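Local structure of putative ferritin-like diiron-carboxylate protein TM1526 (Thermotoga maritima, 1VJX) at residues A[37-42]-A[97-102]; A[107-112]-A[148-153]; A[31-36]-A[49-54]. The protein is of unknown function but belongs to the rubrerythrin group of ferritin-like proteins and may be a metal-binding diiron-carboxylate oxidoreductase. One frame throughout, in Å; residues are numbered along the deposited sequence. Where two conformers were deposited one is given.

Contact 1. Residues A[37-42]-A[97-102]; sequences SEHFNG and KDLTLK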
loop_
_atom_site.group_PDB
_atom_site.type_symbol
_atom_site.label_atom_id
_atom_site.label_comp_id
_atom_site.label_asym_id
_atom_site.label_seq_id
_atom_site.Cartn_x
_atom_site.Cartn_y
_atom_site.Cartn_z
ATOM N N SER A 37 -14.160 5.167 5.071
ATOM C CA SER A 37 -14.694 6.517 5.195
ATOM C C SER A 37 -16.215 6.520 5.351
ATOM O O SER A 37 -16.807 7.521 5.726
ATOM C CB SER A 37 -14.282 7.358 3.993
ATOM O OG SER A 37 -15.091 7.076 2.873
ATOM N N GLU A 38 -16.853 5.402 5.044
ATOM C CA GLU A 38 -18.288 5.269 5.230
ATOM C C GLU A 38 -18.636 5.010 6.671
ATOM O O GLU A 38 -19.782 5.058 6.997
ATOM C CB GLU A 38 -18.828 4.092 4.409
ATOM C CG GLU A 38 -18.961 4.325 2.913
ATOM C CD GLU A 38 -18.948 3.017 2.106
ATOM O OE1 GLU A 38 -18.724 1.916 2.691
ATOM O OE2 GLU A 38 -19.111 3.099 0.866
ATOM N N HIS A 39 -17.652 4.700 7.513
ATOM C CA HIS A 39 -17.888 4.338 8.905
ATOM C C HIS A 39 -17.669 5.510 9.876
ATOM O O HIS A 39 -17.968 5.389 11.064
ATOM C CB HIS A 39 -16.989 3.153 9.294
ATOM C CG HIS A 39 -17.332 1.884 8.570
ATOM N ND1 HIS A 39 -18.178 0.924 9.092
ATOM C CD2 HIS A 39 -16.971 1.441 7.343
ATOM C CE1 HIS A 39 -18.314 -0.056 8.220
ATOM N NE2 HIS A 39 -17.596 0.232 7.148
ATOM N N PHE A 40 -17.155 6.626 9.335
ATOM C CA PHE A 40 -16.586 7.741 10.103
ATOM C C PHE A 40 -16.968 9.092 9.531
ATOM O O PHE A 40 -17.599 9.171 8.491
ATOM C CB PHE A 40 -15.074 7.582 10.220
ATOM C CG PHE A 40 -14.698 6.372 10.967
ATOM C CD1 PHE A 40 -14.907 6.315 12.342
ATOM C CD2 PHE A 40 -14.243 5.231 10.296
ATOM C CE1 PHE A 40 -14.613 5.157 13.053
ATOM C CE2 PHE A 40 -13.935 4.070 10.988
ATOM C CZ PHE A 40 -14.108 4.030 12.374
ATOM N N ASN A 41 -16.587 10.162 10.218
ATOM C CA ASN A 41 -17.439 11.339 10.219
ATOM C C ASN A 41 -16.878 12.705 9.818
ATOM O O ASN A 41 -17.598 13.470 9.172
ATOM C CB ASN A 41 -18.148 11.445 11.579
ATOM C CG ASN A 41 -19.477 10.707 11.605
ATOM O OD1 ASN A 41 -20.312 10.846 10.680
ATOM N ND2 ASN A 41 -19.700 9.930 12.672
ATOM N N GLY A 42 -15.666 13.061 10.194
ATOM C CA GLY A 42 -15.333 14.472 10.083
ATOM C C GLY A 42 -14.066 14.767 9.357
ATOM O O GLY A 42 -13.966 14.492 8.148
ATOM N N LYS A 97 -21.911 -1.988 11.426
ATOM C CA LYS A 97 -22.412 -0.626 11.518
ATOM C C LYS A 97 -21.927 0.082 12.786
ATOM O O LYS A 97 -22.291 1.240 13.020
ATOM C CB LYS A 97 -23.950 -0.654 11.453
ATOM C CG LYS A 97 -24.535 -1.093 10.104
ATOM C CD LYS A 97 -26.043 -1.208 10.194
ATOM C CE LYS A 97 -26.674 -1.754 8.920
ATOM N NZ LYS A 97 -28.064 -2.281 9.146
ATOM N N ASP A 98 -21.100 -0.611 13.576
ATOM C CA ASP A 98 -20.614 -0.111 14.875
ATOM C C ASP A 98 -19.105 -0.208 15.031
ATOM O O ASP A 98 -18.611 -0.455 16.134
ATOM C CB ASP A 98 -21.247 -0.903 16.018
ATOM C CG ASP A 98 -20.955 -2.382 15.926
ATOM O OD1 ASP A 98 -20.273 -2.791 14.972
ATOM O OD2 ASP A 98 -21.390 -3.226 16.734
ATOM N N LEU A 99 -18.367 -0.017 13.946
ATOM C CA LEU A 99 -16.932 -0.161 13.996
ATOM C C LEU A 99 -16.308 0.980 14.804
ATOM O O LEU A 99 -16.716 2.137 14.678
ATOM C CB LEU A 99 -16.347 -0.183 12.580
ATOM C CG LEU A 99 -16.720 -1.362 11.665
ATOM C CD1 LEU A 99 -15.983 -1.210 10.346
ATOM C CD2 LEU A 99 -16.377 -2.708 12.273
ATOM N N THR A 100 -15.324 0.631 15.637
ATOM C CA THR A 100 -14.520 1.615 16.349
ATOM C C THR A 100 -13.328 2.036 15.491
ATOM O O THR A 100 -12.846 1.277 14.655
ATOM C CB THR A 100 -14.010 1.063 17.705
ATOM O OG1 THR A 100 -13.083 -0.006 17.504
ATOM C CG2 THR A 100 -15.140 0.426 18.528
ATOM N N LEU A 101 -12.851 3.252 15.710
ATOM C CA LEU A 101 -11.692 3.756 14.974
ATOM C C LEU A 101 -10.477 2.898 15.276
ATOM O O LEU A 101 -9.718 2.569 14.376
ATOM C CB LEU A 101 -11.425 5.239 15.308
ATOM C CG LEU A 101 -10.333 5.930 14.461
ATOM C CD1 LEU A 101 -10.745 6.142 13.003
ATOM C CD2 LEU A 101 -9.928 7.265 15.123
ATOM N N LYS A 102 -10.343 2.504 16.540
ATOM C CA LYS A 102 -9.243 1.660 17.010
ATOM C C LYS A 102 -9.061 0.371 16.233
ATOM O O LYS A 102 -7.967 0.071 15.794
ATOM C CB LYS A 102 -9.443 1.300 18.498
ATOM C CG LYS A 102 -8.382 0.350 19.099
ATOM C CD LYS A 102 -8.494 0.245 20.644
ATOM C CE LYS A 102 -7.219 -0.329 21.314
ATOM N NZ LYS A 102 -6.664 -1.578 20.642
#

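Contact 2. Residues A[107-112]-A[148-153]; sequences IAISVE and KLLEMK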
loop_
_atom_site.group_PDB
_atom_site.type_symbol
_atom_site.label_atom_id
_atom_site.label_comp_id
_atom_site.label_asym_id
_atom_site.label_seq_id
_atom_site.Cartn_x
_atom_site.Cartn_y
_atom_site.Cartn_z
ATOM N N ILE A 107 -5.841 -2.526 12.055
ATOM C CA ILE A 107 -5.748 -3.278 10.799
ATOM C C ILE A 107 -4.967 -2.478 9.727
ATOM O O ILE A 107 -4.069 -3.005 9.094
ATOM C CB ILE A 107 -7.165 -3.676 10.317
ATOM C CG1 ILE A 107 -7.810 -4.644 11.330
ATOM C CG2 ILE A 107 -7.094 -4.314 8.932
ATOM C CD1 ILE A 107 -9.338 -4.772 11.210
ATOM N N ALA A 108 -5.307 -1.203 9.583
ATOM C CA ALA A 108 -4.674 -0.318 8.619
ATOM C C ALA A 108 -3.204 -0.255 8.850
ATOM O O ALA A 108 -2.440 -0.252 7.925
ATOM C CB ALA A 108 -5.239 1.077 8.738
ATOM N N ILE A 109 -2.819 -0.141 10.118
ATOM C CA ILE A 109 -1.420 0.068 10.486
ATOM C C ILE A 109 -0.644 -1.191 10.159
ATOM O O ILE A 109 0.459 -1.135 9.625
ATOM C CB ILE A 109 -1.322 0.462 11.947
ATOM C CG1 ILE A 109 -1.763 1.926 12.094
ATOM C CG2 ILE A 109 0.093 0.271 12.468
ATOM C CD1 ILE A 109 -2.117 2.349 13.497
ATOM N N SER A 110 -1.260 -2.325 10.437
ATOM C CA SER A 110 -0.593 -3.599 10.272
ATOM C C SER A 110 -0.382 -3.954 8.810
ATOM O O SER A 110 0.692 -4.415 8.476
ATOM C CB SER A 110 -1.361 -4.713 11.005
ATOM O OG SER A 110 -0.857 -5.973 10.617
ATOM N N VAL A 111 -1.383 -3.735 7.947
ATOM C CA VAL A 111 -1.201 -4.000 6.527
ATOM C C VAL A 111 -0.340 -2.936 5.850
ATOM O O VAL A 111 0.368 -3.238 4.894
ATOM C CB VAL A 111 -2.527 -4.202 5.705
ATOM C CG1 VAL A 111 -3.480 -5.188 6.392
ATOM C CG2 VAL A 111 -3.207 -2.908 5.461
ATOM N N GLU A 112 -0.415 -1.694 6.313
ATOM C CA GLU A 112 0.441 -0.660 5.763
ATOM C C GLU A 112 1.941 -1.021 5.986
ATOM O O GLU A 112 2.744 -0.970 5.077
ATOM C CB GLU A 112 0.102 0.697 6.394
ATOM C CG GLU A 112 0.938 1.856 5.879
ATOM C CD GLU A 112 0.824 2.022 4.368
ATOM O OE1 GLU A 112 -0.195 1.594 3.778
ATOM O OE2 GLU A 112 1.763 2.600 3.762
ATOM N N LYS A 148 0.326 9.153 9.874
ATOM C CA LYS A 148 -1.017 9.710 10.069
ATOM C C LYS A 148 -1.904 8.721 10.773
ATOM O O LYS A 148 -2.615 9.085 11.708
ATOM C CB LYS A 148 -1.651 10.126 8.746
ATOM C CG LYS A 148 -3.033 10.751 8.893
ATOM C CD LYS A 148 -2.975 12.118 9.528
ATOM C CE LYS A 148 -4.295 12.606 10.041
ATOM N NZ LYS A 148 -4.053 13.877 10.829
ATOM N N LEU A 149 -1.842 7.461 10.351
ATOM C CA LEU A 149 -2.547 6.384 11.048
ATOM C C LEU A 149 -2.147 6.257 12.537
ATOM O O LEU A 149 -2.988 6.050 13.395
ATOM C CB LEU A 149 -2.340 5.047 10.315
ATOM C CG LEU A 149 -2.864 4.908 8.874
ATOM C CD1 LEU A 149 -2.506 3.566 8.273
ATOM C CD2 LEU A 149 -4.362 5.085 8.799
ATOM N N LEU A 150 -0.871 6.390 12.852
ATOM C CA LEU A 150 -0.418 6.295 14.240
ATOM C C LEU A 150 -0.827 7.539 15.060
ATOM O O LEU A 150 -1.117 7.447 16.271
ATOM C CB LEU A 150 1.096 6.070 14.273
ATOM C CG LEU A 150 1.563 4.720 13.701
ATOM C CD1 LEU A 150 3.068 4.718 13.378
ATOM C CD2 LEU A 150 1.217 3.564 14.686
ATOM N N GLU A 151 -0.851 8.689 14.385
ATOM C CA GLU A 151 -1.333 9.949 14.960
ATOM C C GLU A 151 -2.826 9.854 15.342
ATOM O O GLU A 151 -3.207 10.224 16.433
ATOM C CB GLU A 151 -1.069 11.105 13.969
ATOM C CG GLU A 151 -1.608 12.474 14.374
ATOM C CD GLU A 151 -1.076 13.595 13.480
ATOM O OE1 GLU A 151 -1.672 13.865 12.410
ATOM O OE2 GLU A 151 -0.043 14.212 13.842
HETATM N N MSE A 152 -3.647 9.344 14.435
HETATM C CA MSE A 152 -5.057 9.084 14.704
HETATM C C MSE A 152 -5.250 8.057 15.821
HETATM O O MSE A 152 -6.085 8.252 16.701
HETATM C CB MSE A 152 -5.770 8.623 13.429
HETATM C CG MSE A 152 -5.940 9.704 12.385
HETATM SE SE MSE A 152 -6.610 8.998 10.683
HETATM C CE MSE A 152 -8.512 8.733 11.112
ATOM N N LYS A 153 -4.481 6.970 15.800
ATOM C CA LYS A 153 -4.567 5.985 16.884
ATOM C C LYS A 153 -4.307 6.626 18.243
ATOM O O LYS A 153 -5.049 6.437 19.215
ATOM C CB LYS A 153 -3.568 4.854 16.680
ATOM C CG LYS A 153 -3.778 3.687 17.647
ATOM C CD LYS A 153 -2.701 2.607 17.500
ATOM C CE LYS A 153 -2.607 1.703 18.738
ATOM N NZ LYS A 153 -3.815 0.833 18.925
#

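Contact 3. Residues A[31-36]-A[49-54]; sequences RFYREL and LELADQ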
loop_
_atom_site.group_PDB
_atom_site.type_symbol
_atom_site.label_atom_id
_atom_site.label_comp_id
_atom_site.label_asym_id
_atom_site.label_seq_id
_atom_site.Cartn_x
_atom_site.Cartn_y
_atom_site.Cartn_z
ATOM N N ARG A 31 -9.438 1.056 -1.893
ATOM C CA ARG A 31 -10.758 0.540 -1.578
ATOM C C ARG A 31 -11.056 0.492 -0.094
ATOM O O ARG A 31 -12.133 0.851 0.349
ATOM C CB ARG A 31 -10.901 -0.877 -2.111
ATOM C CG ARG A 31 -11.627 -0.949 -3.395
ATOM C CD ARG A 31 -11.978 -2.364 -3.793
ATOM N NE ARG A 31 -12.937 -2.930 -2.834
ATOM C CZ ARG A 31 -12.728 -3.986 -2.032
ATOM N NH1 ARG A 31 -11.579 -4.670 -2.065
ATOM N NH2 ARG A 31 -13.700 -4.373 -1.195
ATOM N N PHE A 32 -10.113 -0.063 0.645
ATOM C CA PHE A 32 -10.150 -0.090 2.107
ATOM C C PHE A 32 -10.460 1.317 2.645
ATOM O O PHE A 32 -11.495 1.522 3.280
ATOM C CB PHE A 32 -8.813 -0.607 2.609
ATOM C CG PHE A 32 -8.739 -0.840 4.092
ATOM C CD1 PHE A 32 -9.592 -1.735 4.720
ATOM C CD2 PHE A 32 -7.755 -0.216 4.842
ATOM C CE1 PHE A 32 -9.487 -1.959 6.097
ATOM C CE2 PHE A 32 -7.642 -0.440 6.200
ATOM C CZ PHE A 32 -8.506 -1.308 6.830
ATOM N N TYR A 33 -9.604 2.289 2.324
ATOM C CA TYR A 33 -9.713 3.632 2.914
ATOM C C TYR A 33 -11.012 4.341 2.496
ATOM O O TYR A 33 -11.625 5.053 3.309
ATOM C CB TYR A 33 -8.471 4.491 2.621
ATOM C CG TYR A 33 -7.179 3.993 3.258
ATOM C CD1 TYR A 33 -7.114 3.680 4.616
ATOM C CD2 TYR A 33 -6.005 3.886 2.507
ATOM C CE1 TYR A 33 -5.934 3.242 5.196
ATOM C CE2 TYR A 33 -4.817 3.456 3.070
ATOM C CZ TYR A 33 -4.778 3.129 4.416
ATOM O OH TYR A 33 -3.587 2.702 4.987
ATOM N N ARG A 34 -11.437 4.115 1.260
ATOM C CA ARG A 34 -12.658 4.714 0.762
ATOM C C ARG A 34 -13.882 4.079 1.460
ATOM O O ARG A 34 -14.781 4.792 1.898
ATOM C CB ARG A 34 -12.739 4.595 -0.772
ATOM C CG ARG A 34 -13.507 5.728 -1.422
ATOM C CD ARG A 34 -13.640 5.625 -2.929
ATOM N NE ARG A 34 -12.417 5.962 -3.667
ATOM C CZ ARG A 34 -11.961 7.191 -3.861
ATOM N NH1 ARG A 34 -12.589 8.237 -3.318
ATOM N NH2 ARG A 34 -10.855 7.378 -4.576
ATOM N N GLU A 35 -13.889 2.751 1.573
ATOM C CA GLU A 35 -14.911 2.022 2.336
ATOM C C GLU A 35 -14.888 2.373 3.838
ATOM O O GLU A 35 -15.941 2.493 4.454
ATOM C CB GLU A 35 -14.766 0.501 2.146
ATOM C CG GLU A 35 -15.246 -0.002 0.774
ATOM C CD GLU A 35 -14.885 -1.468 0.455
ATOM O OE1 GLU A 35 -13.684 -1.840 0.463
ATOM O OE2 GLU A 35 -15.806 -2.253 0.170
ATOM N N LEU A 36 -13.701 2.540 4.425
ATOM C CA LEU A 36 -13.608 2.931 5.832
ATOM C C LEU A 36 -14.262 4.285 6.070
ATOM O O LEU A 36 -14.843 4.530 7.151
ATOM C CB LEU A 36 -12.156 3.012 6.309
ATOM C CG LEU A 36 -11.358 1.749 6.638
ATOM C CD1 LEU A 36 -10.017 2.196 7.194
ATOM C CD2 LEU A 36 -12.064 0.854 7.639
ATOM N N LEU A 49 -10.379 9.487 2.943
ATOM C CA LEU A 49 -10.615 9.701 1.519
ATOM C C LEU A 49 -9.350 10.212 0.825
ATOM O O LEU A 49 -9.086 9.847 -0.321
ATOM C CB LEU A 49 -11.794 10.646 1.274
ATOM C CG LEU A 49 -13.168 10.034 1.521
ATOM C CD1 LEU A 49 -14.263 11.128 1.588
ATOM C CD2 LEU A 49 -13.527 8.979 0.461
ATOM N N GLU A 50 -8.592 11.065 1.514
ATOM C CA GLU A 50 -7.313 11.534 0.997
ATOM C C GLU A 50 -6.394 10.348 0.803
ATOM O O GLU A 50 -5.800 10.197 -0.255
ATOM C CB GLU A 50 -6.666 12.568 1.922
ATOM C CG GLU A 50 -7.042 13.993 1.545
ATOM C CD GLU A 50 -7.008 14.969 2.733
ATOM O OE1 GLU A 50 -6.214 14.716 3.688
ATOM O OE2 GLU A 50 -7.769 15.987 2.704
ATOM N N LEU A 51 -6.298 9.515 1.839
ATOM C CA LEU A 51 -5.473 8.318 1.808
ATOM C C LEU A 51 -5.853 7.449 0.621
ATOM O O LEU A 51 -4.980 6.960 -0.066
ATOM C CB LEU A 51 -5.564 7.545 3.141
ATOM C CG LEU A 51 -4.984 8.240 4.384
ATOM C CD1 LEU A 51 -5.064 7.370 5.627
ATOM C CD2 LEU A 51 -3.557 8.607 4.156
ATOM N N ALA A 52 -7.156 7.315 0.360
ATOM C CA ALA A 52 -7.679 6.556 -0.790
ATOM C C ALA A 52 -7.249 7.139 -2.143
ATOM O O ALA A 52 -6.827 6.394 -3.007
ATOM C CB ALA A 52 -9.197 6.444 -0.718
ATOM N N ASP A 53 -7.345 8.456 -2.318
ATOM C CA ASP A 53 -6.916 9.116 -3.547
ATOM C C ASP A 53 -5.418 8.969 -3.729
ATOM O O ASP A 53 -4.950 8.758 -4.827
ATOM C CB ASP A 53 -7.269 10.603 -3.516
ATOM C CG ASP A 53 -7.477 11.207 -4.926
ATOM O OD1 ASP A 53 -8.424 10.777 -5.656
ATOM O OD2 ASP A 53 -6.749 12.126 -5.382
ATOM N N GLN A 54 -4.659 9.088 -2.641
ATOM C CA GLN A 54 -3.200 8.914 -2.708
ATOM C C GLN A 54 -2.812 7.523 -3.157
ATOM O O GLN A 54 -1.933 7.363 -4.017
ATOM C CB GLN A 54 -2.561 9.242 -1.340
ATOM C CG GLN A 54 -2.609 10.739 -1.062
ATOM C CD GLN A 54 -2.354 11.120 0.374
ATOM O OE1 GLN A 54 -1.699 10.391 1.122
ATOM N NE2 GLN A 54 -2.855 12.276 0.762
#

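Contact 1. Residues A[37-42]-A[97-102]
Three side chains, F40, L99 and H39, bury most of the surface where the loop after helix 15-36 meets the residues leading into helix 101-125, and L101 adds a smaller share. F40 comes forward because its CG sits anti to its own carbonyl carbon (chi1 -63°), which carries the ring across to the start of helix 101-125. One face receives L101: the CD1 methyl stands 4.0 Å from the centroid of the F40 ring, almost straight above its centre, a well-formed CH-pi contact. The far end of the same ring meets backbone, with F40 CZ 3.6 Å from L101 CA and the carbonyl carbon of T100 lying at the ring edge, in plane. H39 makes a second, separate CH-pi contact. There the CD1 methyl of L99 lies over one face, displaced toward the rim on the ND1-CE1 side, so that L99 CD1 is 3.3 Å from H39 ND1. The other nitrogen, NE2, makes a weak hydrogen bond to the carbonyl oxygen of L94, which may help fix the rotation of the imidazole. An alanine here in place of H39 would remove the ring, and would probably leave L99 less well packed and the loop less firmly tied to L94. Around the contact, K45 NZ bonds to the carbonyl oxygens of S37 and F40, while T100 is the N-cap of helix 101-125 and its backbone N bonds to E103 OE2. The contact thus joins the loop between helices 15-36 and 43-68 to the N-cap of helix 101-125 at one end of the helical bundle. Partly exposed rings and leucine methyls meet here at the surface, which implies adhesion through dispersion and weak CH-pi attraction, while polar bonds to neighbouring residues hold each segment.

Contact 2. Residues A[107-112]-A[148-153]
I109 and L149 form the first shell, their CA atoms only 6.4 Å apart, the nearest pair between the two helical segments. The side chains slide past each other in opposite directions, so the closest touch is flank to flank: I109 CG1 lies 3.6 Å from L149 CB. With CG anti to its carbonyl carbon and an extended chi2 (177°), L149 reaches past I109 and sets its CD1 methyl 3.7 Å from A108 CB. I109 in turn sends its own tip the other way, crossing L150 obliquely, and I109 CD1 meets L150 CD2 at 3.7 Å. A looser aliphatic contact extends this patch, with K153 CD 4.1 Å from I109 CD1. The helices that carry these groups, 101-125 and 129-156, are an antiparallel pair of the ferritin-like bundle; they run at 155° here, and their local axes come no closer than 9.9 Å, a spacing that leaves room for leucine and isoleucine to interleave between them. Further out, helix 15-36 backs the pair, F32 against A108 and Y33 against L149. At the other border K153 NZ forms a salt bridge with D106, the residue just before segment 107-112, which is consistent with the lysine chain running past I109. E112 marks the inner boundary of the patch, with its OE2 close to OE1 of E142, a carboxylate pair that would probably need a shared proton or a cation to be stable and is consistent with the diiron-carboxylate character of the family. The interface proper thus depends on shape and hydrophobic burial, while charge is confined to its borders, outward at K153 and inward at E112.

Contact 3. Residues A[31-36]-A[49-54]
Segments 31-36 and 49-54 run antiparallel at 158° with their local axes just 7.7 Å apart, close enough for the CA atoms of Y33 and A52 to stand 5.1 Å from each other. The small side chain of A52 permits this approach: its methyl faces the other helix, A52 CB being 3.9 Å from Y33 CB, and also lies against the backbone N of R34. Y33 turns its ring beside A52 and presents one face to L51, whose CB sits 4.1 Å from the ring centroid and 24° off the normal, a CH-pi contact displaced toward the rim. On the other flank R34, for which two conformers were deposited, crosses L49 at about a right angle, R34 CG being 3.8 Å from L49 CD2. In the conformer described its chain then bends at chi3 (-75°), which swings the guanidinium over the helix so that A52 CB lies over one face, 4.2 Å from the plane and over its centre. R34 NH2 and D53 OD1 are 4.3 Å apart, beyond a salt bridge; D53 OD1 is paired with R56 NE. Toward the interior, Y33 also touches E112 of helix 101-125, which places its ring between this helix pair and the other half of the bundle. An alanine at the closest point, an aromatic and a leucine inside, and an arginine spread along the outer rim make a tightly packed helical hairpin, the first half of the antiparallel four-helix bundle of the ferritin-like fold.

Contacts 2 and 3 each join two long antiparallel helices of the bundle, contact 3 the pair 15-36 and 43-68, contact 2 the pair 101-125 and 129-156. Contact 2 is buried and almost wholly aliphatic, with wider axes; contact 3 is partly buried, closer, and mixes an aromatic face with an outer arginine. They meet in the interior through aromatic side chains of helix 15-36 that lie against contact 2. Contact 1 is a surface contact at the bundle's end, loop against helix start, where ring-methyl contacts replace helix packing. It adjoins contact 2 through L101 and M152, and contact 3 through S37 and L49.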